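Local structure of KLLA0C04147p (Kluyveromyces lactis, 5H2D) at residues A[419-422]-A[423-426]; A[426-429]-A[430-433]. The protein probably transfers sterols between membranes, its C-terminal OSBP-related domain (ORD) here holding ergosterol in its pocket. All coordinates share one frame; numbering follows the deposited sequence.

Overall arrangement
Contacts 1 and 2 follow each other along the C-terminal tail of the oxysterol-binding domain and share His-426. Contact 1 is the short helix 419-424 with its C-terminal end; contact 2 is the turn through which the chain then continues. Their centres lie about 10 Å apart. A probable hydrogen bond of 2.9 Å from Lys-427 N to Gln-422 O joins them, and Leu-428 CD1 folds back to 3.6 Å from Arg-423 CB. Both sit at the periphery, their centres about 24 and 26 Å from that of the chain. The ergosterol pocket is formed by residues between 57 and 220, so neither contact contributes a residue to it.

Contact 1 (A[419-422]-A[423-426])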
ATOM      1  N   TYR A 419      -7.094 -18.799   2.130  1.00 15.36           N
ATOM      2  CA  TYR A 419      -7.326 -18.045   3.359  1.00 13.63           C
ATOM      3  C   TYR A 419      -8.807 -17.749   3.578  1.00 14.39           C
ATOM      4  O   TYR A 419      -9.341 -17.979   4.669  1.00 14.76           O
ATOM      5  CB  TYR A 419      -6.530 -16.745   3.330  1.00 14.36           C
ATOM      6  CG  TYR A 419      -6.807 -15.847   4.516  1.00 11.13           C
ATOM      7  CD1 TYR A 419      -6.200 -16.097   5.739  1.00 11.88           C
ATOM      8  CD2 TYR A 419      -7.677 -14.752   4.415  1.00 11.05           C
ATOM      9  CE1 TYR A 419      -6.438 -15.284   6.841  1.00 13.84           C
ATOM     10  CE2 TYR A 419      -7.918 -13.922   5.526  1.00 12.65           C
ATOM     11  CZ  TYR A 419      -7.289 -14.204   6.727  1.00 11.15           C
ATOM     12  OH  TYR A 419      -7.481 -13.395   7.833  1.00 12.44           O
ATOM     13  N   TRP A 420      -9.478 -17.208   2.561  1.00 13.31           N
ATOM     14  CA  TRP A 420     -10.845 -16.750   2.781  1.00 12.57           C
ATOM     15  C   TRP A 420     -11.804 -17.922   2.968  1.00 15.21           C
ATOM     16  O   TRP A 420     -12.732 -17.825   3.777  1.00 14.94           O
ATOM     17  CB  TRP A 420     -11.285 -15.837   1.635  1.00 15.86           C
ATOM     18  CG  TRP A 420     -10.455 -14.575   1.567  1.00 14.51           C
ATOM     19  CD1 TRP A 420      -9.399 -14.335   0.736  1.00 13.40           C
ATOM     20  CD2 TRP A 420     -10.598 -13.406   2.389  1.00 15.15           C
ATOM     21  NE1 TRP A 420      -8.883 -13.076   0.978  1.00 15.13           N
ATOM     22  CE2 TRP A 420      -9.600 -12.487   1.985  1.00 13.64           C
ATOM     23  CE3 TRP A 420     -11.481 -13.038   3.412  1.00 14.84           C
ATOM     24  CZ2 TRP A 420      -9.464 -11.228   2.566  1.00 14.38           C
ATOM     25  CZ3 TRP A 420     -11.345 -11.789   3.997  1.00 14.84           C
ATOM     26  CH2 TRP A 420     -10.330 -10.898   3.570  1.00 12.65           C
ATOM     27  N   LYS A 421     -11.586 -19.035   2.256  1.00 16.87           N
ATOM     28  CA  LYS A 421     -12.438 -20.208   2.459  1.00 16.46           C
ATOM     29  C   LYS A 421     -12.236 -20.794   3.849  1.00 17.66           C
ATOM     30  O   LYS A 421     -13.211 -21.109   4.548  1.00 17.42           O
ATOM     31  CB  LYS A 421     -12.148 -21.257   1.387  1.00 19.42           C
ATOM     32  CG  LYS A 421     -12.291 -20.728  -0.019  1.00 22.05           C
ATOM     33  CD  LYS A 421     -12.210 -21.831  -1.063  1.00 26.79           C
ATOM     34  CE  LYS A 421     -10.916 -22.598  -0.975  1.00 26.97           C
ATOM     35  NZ  LYS A 421     -10.764 -23.541  -2.124  1.00 30.70           N
ATOM     36  N   GLN A 422     -10.984 -20.952   4.277  1.00 16.80           N
ATOM     37  CA  GLN A 422     -10.746 -21.486   5.613  1.00 15.95           C
ATOM     38  C   GLN A 422     -11.272 -20.539   6.677  1.00 16.80           C
ATOM     39  O   GLN A 422     -11.742 -20.985   7.725  1.00 19.70           O
ATOM     40  CB  GLN A 422      -9.259 -21.767   5.822  1.00 21.96           C
ATOM     41  CG  GLN A 422      -8.694 -22.751   4.815  1.00 23.73           C
ATOM     42  CD  GLN A 422      -7.343 -23.303   5.225  1.00 32.26           C
ATOM     43  OE1 GLN A 422      -6.900 -23.122   6.359  1.00 32.99           O
ATOM     44  NE2 GLN A 422      -6.683 -23.991   4.298  1.00 37.94           N
ATOM     45  N   ARG A 423     -11.202 -19.232   6.421  1.00 16.20           N
ATOM     46  CA  ARG A 423     -11.792 -18.253   7.329  1.00 16.40           C
ATOM     47  C   ARG A 423     -13.310 -18.407   7.392  1.00 15.67           C
ATOM     48  O   ARG A 423     -13.903 -18.421   8.479  1.00 17.60           O
ATOM     49  CB  ARG A 423     -11.392 -16.855   6.855  1.00 15.16           C
ATOM     50  CG  ARG A 423     -11.967 -15.671   7.628  1.00 14.62           C
ATOM     51  CD  ARG A 423     -11.708 -14.419   6.810  1.00 12.72           C
ATOM     52  NE  ARG A 423     -12.076 -13.177   7.487  1.00 13.32           N
ATOM     53  CZ  ARG A 423     -13.298 -12.657   7.502  1.00 15.10           C
ATOM     54  NH1 ARG A 423     -14.295 -13.286   6.896  1.00 16.17           N
ATOM     55  NH2 ARG A 423     -13.526 -11.514   8.120  1.00 13.92           N
ATOM     56  N   ARG A 424     -13.949 -18.491   6.226  1.00 14.99           N
ATOM     57  CA  ARG A 424     -15.386 -18.749   6.142  1.00 16.75           C
ATOM     58  C   ARG A 424     -15.794 -19.956   6.979  1.00 19.67           C
ATOM     59  O   ARG A 424     -16.849 -19.944   7.636  1.00 17.58           O
ATOM     60  CB  ARG A 424     -15.766 -18.956   4.674  1.00 17.28           C
ATOM     61  CG  ARG A 424     -17.231 -19.263   4.411  1.00 17.16           C
ATOM     62  CD  ARG A 424     -17.404 -19.879   3.024  1.00 16.30           C
ATOM     63  NE  ARG A 424     -16.677 -21.138   2.925  1.00 18.57           N
ATOM     64  CZ  ARG A 424     -16.203 -21.657   1.795  1.00 18.38           C
ATOM     65  NH1 ARG A 424     -16.370 -21.028   0.636  1.00 21.61           N
ATOM     66  NH2 ARG A 424     -15.539 -22.800   1.832  1.00 20.42           N
ATOM     67  N   ASP A 425     -14.978 -21.008   6.967  1.00 17.12           N
ATOM     68  CA  ASP A 425     -15.329 -22.268   7.606  1.00 17.05           C
ATOM     69  C   ASP A 425     -14.790 -22.376   9.024  1.00 18.32           C
ATOM     70  O   ASP A 425     -14.811 -23.470   9.599  1.00 21.04           O
ATOM     71  CB  ASP A 425     -14.830 -23.437   6.753  1.00 19.09           C
ATOM     72  CG  ASP A 425     -15.497 -23.485   5.389  1.00 16.61           C
ATOM     73  OD1 ASP A 425     -16.576 -22.876   5.221  1.00 20.38           O
ATOM     74  OD2 ASP A 425     -14.935 -24.123   4.478  1.00 22.71           O
ATOM     75  N   HIS A 426     -14.298 -21.271   9.595  1.00 16.36           N
ATOM     76  CA  HIS A 426     -13.891 -21.215  10.997  1.00 15.59           C
ATOM     77  C   HIS A 426     -12.744 -22.173  11.294  1.00 18.61           C
ATOM     78  O   HIS A 426     -12.709 -22.827  12.343  1.00 20.58           O
ATOM     79  CB  HIS A 426     -15.089 -21.488  11.914  1.00 19.13           C
ATOM     80  CG  HIS A 426     -16.260 -20.609  11.616  1.00 21.18           C
ATOM     81  ND1 HIS A 426     -17.403 -21.070  11.000  1.00 24.76           N
ATOM     82  CD2 HIS A 426     -16.438 -19.279  11.797  1.00 20.81           C
ATOM     83  CE1 HIS A 426     -18.247 -20.067  10.840  1.00 23.35           C
ATOM     84  NE2 HIS A 426     -17.685 -18.969  11.316  1.00 25.47           N
TER
HETATM   85  O   HOH W   1     -14.210 -15.584   4.900  1.00 17.21           O
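Arg-423 lies alongside Trp-420, whose CZ3 sits over one face of the Arg-423 guanidinium, toward its rim, 3.8 Å from Arg-423 NE. The two planes are inclined by 50°. With CG anti to the backbone N (chi1 177°) and the chain extended to NE, Arg-423 also brings CD to 4.0 Å from Tyr-419 CE2. Water 1 sits at the guanidinium edge, accepting from Arg-423 NH1 at 3.0 Å, and lies 2.9 Å from Trp-420 O, probably donating to it. Next, Arg-424 folds back over Lys-421, with Lys-421 CA over the centre of one guanidinium face and Lys-421 CB 3.8 Å from Arg-424 NH2. A side-on salt bridge, Arg-424 NE to Asp-425 OD1 (2.9 Å) and NH2 to OD2, fixes its rotation, and NH1 donates to Glu-18 O. The helix ends in a Schellman motif with His-426, at positive phi, as C-prime residue: His-426 N bonds to Arg-423 O (3.1 Å) and Lys-427 N to Gln-422 O. With an alanine at Arg-424, the Asp-425 carboxylate and Glu-18 O would probably lose their mate and Lys-421 its cover. Farther out, Glu-130 takes both Arg-423 NE, in a salt bridge, and the Tyr-419 hydroxyl, while Leu-23 O receives Arg-423 NH2.

Contact 2 (A[426-429]-A[430-433]); sequences HKLA and DEGD
Glu-431 N meets Leu-428 O at 2.8 Å from above the carbonyl plane, 53° out of it, in a bond that is nonetheless fairly straight, with 163° at the hydrogen. Of the other flat groups, the Asp-430 carboxylate stays close to the backbone just before it, its OD1 lying 3.7 Å from Ala-429 O in a contact between two acceptors that can only be packing. The Glu-431 carboxylate turns to a partner beyond the turn, its OE2 forming a salt bridge with Arg-398 NE.

Between the side chains of Leu-428 and Glu-431 the touch is aliphatic: Leu-428 CD2 rests 3.9 Å from Glu-431 CG, the chains crossing at about a right angle. With its CG anti to the carbonyl carbon (chi1 -69°), Glu-431 sets that methylene against Leu-428, and the bend that follows at chi2 then turns the carboxylate. The bond from Glu-431 N closes a type I beta turn running from Leu-428 to Glu-431, with Ala-429 and Asp-430 at its corners. A water links the residue before the turn to one of these corners: it donates to Lys-427 O and accepts from Asp-430 N, at 2.9 Å from Asp-430 N.

An inverse gamma turn centred on Glu-431 overlaps the end of the beta turn, its Gly-432 N to Asp-430 O bond weak. At the backbone angles of Gly-432 a beta carbon would be forced against the Glu-431 carbonyl oxygen. Leu-428, the buried member, packs on Tyr-419, Gln-422 and Arg-423 of helix 419-424 and on Pro-349 and Trp-399, while farther along the tail Asp-433 pairs with Arg-380 of helix 367-390 in a salt bridge.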
ATOM      1  N   HIS A 426     -14.298 -21.271   9.595  1.00 16.36           N
ATOM      2  CA  HIS A 426     -13.891 -21.215  10.997  1.00 15.59           C
ATOM      3  C   HIS A 426     -12.744 -22.173  11.294  1.00 18.61           C
ATOM      4  O   HIS A 426     -12.709 -22.827  12.343  1.00 20.58           O
ATOM      5  CB  HIS A 426     -15.089 -21.488  11.914  1.00 19.13           C
ATOM      6  CG  HIS A 426     -16.260 -20.609  11.616  1.00 21.18           C
ATOM      7  ND1 HIS A 426     -17.403 -21.070  11.000  1.00 24.76           N
ATOM      8  CD2 HIS A 426     -16.438 -19.279  11.797  1.00 20.81           C
ATOM      9  CE1 HIS A 426     -18.247 -20.067  10.840  1.00 23.35           C
ATOM     10  NE2 HIS A 426     -17.685 -18.969  11.316  1.00 25.47           N
ATOM     11  N   LYS A 427     -11.780 -22.243  10.370  1.00 17.38           N
ATOM     12  CA  LYS A 427     -10.675 -23.187  10.466  1.00 18.85           C
ATOM     13  C   LYS A 427      -9.342 -22.513  10.782  1.00 20.56           C
ATOM     14  O   LYS A 427      -8.289 -23.116  10.570  1.00 23.00           O
ATOM     15  CB  LYS A 427     -10.556 -23.992   9.171  1.00 20.91           C
ATOM     16  CG  LYS A 427     -11.728 -24.930   8.913  1.00 24.78           C
ATOM     17  CD  LYS A 427     -11.783 -26.004   9.980  1.00 30.40           C
ATOM     18  CE  LYS A 427     -12.784 -27.100   9.638  1.00 36.44           C
ATOM     19  NZ  LYS A 427     -12.744 -28.202  10.648  1.00 44.17           N
ATOM     20  N   LEU A 428      -9.358 -21.289  11.304  1.00 19.50           N
ATOM     21  CA  LEU A 428      -8.118 -20.536  11.485  1.00 20.23           C
ATOM     22  C   LEU A 428      -7.581 -20.550  12.914  1.00 24.20           C
ATOM     23  O   LEU A 428      -6.471 -20.050  13.143  1.00 21.32           O
ATOM     24  CB  LEU A 428      -8.321 -19.083  11.040  1.00 17.00           C
ATOM     25  CG  LEU A 428      -8.695 -18.850   9.579  1.00 16.35           C
ATOM     26  CD1 LEU A 428      -8.835 -17.360   9.312  1.00 16.36           C
ATOM     27  CD2 LEU A 428      -7.627 -19.473   8.678  1.00 16.88           C
ATOM     28  N   ALA A 429      -8.303 -21.135  13.872  1.00 20.15           N
ATOM     29  CA  ALA A 429      -7.979 -20.907  15.279  1.00 27.17           C
ATOM     30  C   ALA A 429      -6.560 -21.332  15.634  1.00 30.01           C
ATOM     31  O   ALA A 429      -5.972 -20.788  16.577  1.00 32.47           O
ATOM     32  CB  ALA A 429      -8.984 -21.629  16.174  1.00 30.14           C
ATOM     33  N   ASP A 430      -5.985 -22.293  14.915  1.00 27.68           N
ATOM     34  CA  ASP A 430      -4.623 -22.728  15.200  1.00 34.40           C
ATOM     35  C   ASP A 430      -3.660 -22.413  14.058  1.00 31.43           C
ATOM     36  O   ASP A 430      -2.623 -23.065  13.913  1.00 34.52           O
ATOM     37  CB  ASP A 430      -4.596 -24.219  15.537  1.00 39.73           C
ATOM     38  CG  ASP A 430      -4.494 -24.476  17.037  1.00 46.92           C
ATOM     39  OD1 ASP A 430      -3.873 -23.652  17.743  1.00 46.63           O
ATOM     40  OD2 ASP A 430      -5.031 -25.501  17.510  1.00 50.36           O
ATOM     41  N   GLU A 431      -3.984 -21.405  13.245  1.00 29.93           N
ATOM     42  CA  GLU A 431      -3.120 -20.988  12.137  1.00 25.54           C
ATOM     43  C   GLU A 431      -2.163 -19.895  12.620  1.00 28.92           C
ATOM     44  O   GLU A 431      -2.282 -18.717  12.278  1.00 29.31           O
ATOM     45  CB  GLU A 431      -3.955 -20.513  10.956  1.00 25.04           C
ATOM     46  CG  GLU A 431      -4.742 -21.616  10.248  1.00 27.62           C
ATOM     47  CD  GLU A 431      -3.861 -22.564   9.455  1.00 29.67           C
ATOM     48  OE1 GLU A 431      -4.405 -23.496   8.824  1.00 34.47           O
ATOM     49  OE2 GLU A 431      -2.625 -22.380   9.447  1.00 30.26           O
ATOM     50  N   GLY A 432      -1.207 -20.309  13.433  1.00 29.12           N
ATOM     51  CA  GLY A 432      -0.163 -19.407  13.881  1.00 27.91           C
ATOM     52  C   GLY A 432      -0.306 -19.043  15.353  1.00 25.51           C
ATOM     53  O   GLY A 432      -1.410 -19.017  15.916  1.00 31.31           O
ATOM     54  N   ASP A 433       0.826 -18.751  15.985  1.00 21.75           N
ATOM     55  CA  ASP A 433       0.866 -18.381  17.403  1.00 21.99           C
ATOM     56  C   ASP A 433       2.104 -17.497  17.600  1.00 23.33           C
ATOM     57  O   ASP A 433       3.189 -17.991  17.913  1.00 24.30           O
ATOM     58  CB  ASP A 433       0.893 -19.622  18.283  1.00 26.73           C
ATOM     59  CG  ASP A 433       1.015 -19.297  19.761  1.00 29.50           C
ATOM     60  OD1 ASP A 433       0.807 -18.122  20.154  1.00 26.67           O
ATOM     61  OD2 ASP A 433       1.306 -20.234  20.536  1.00 33.84           O
TER
HETATM   62  O   HOH W   2      -6.777 -23.739  12.497  1.00 30.99           O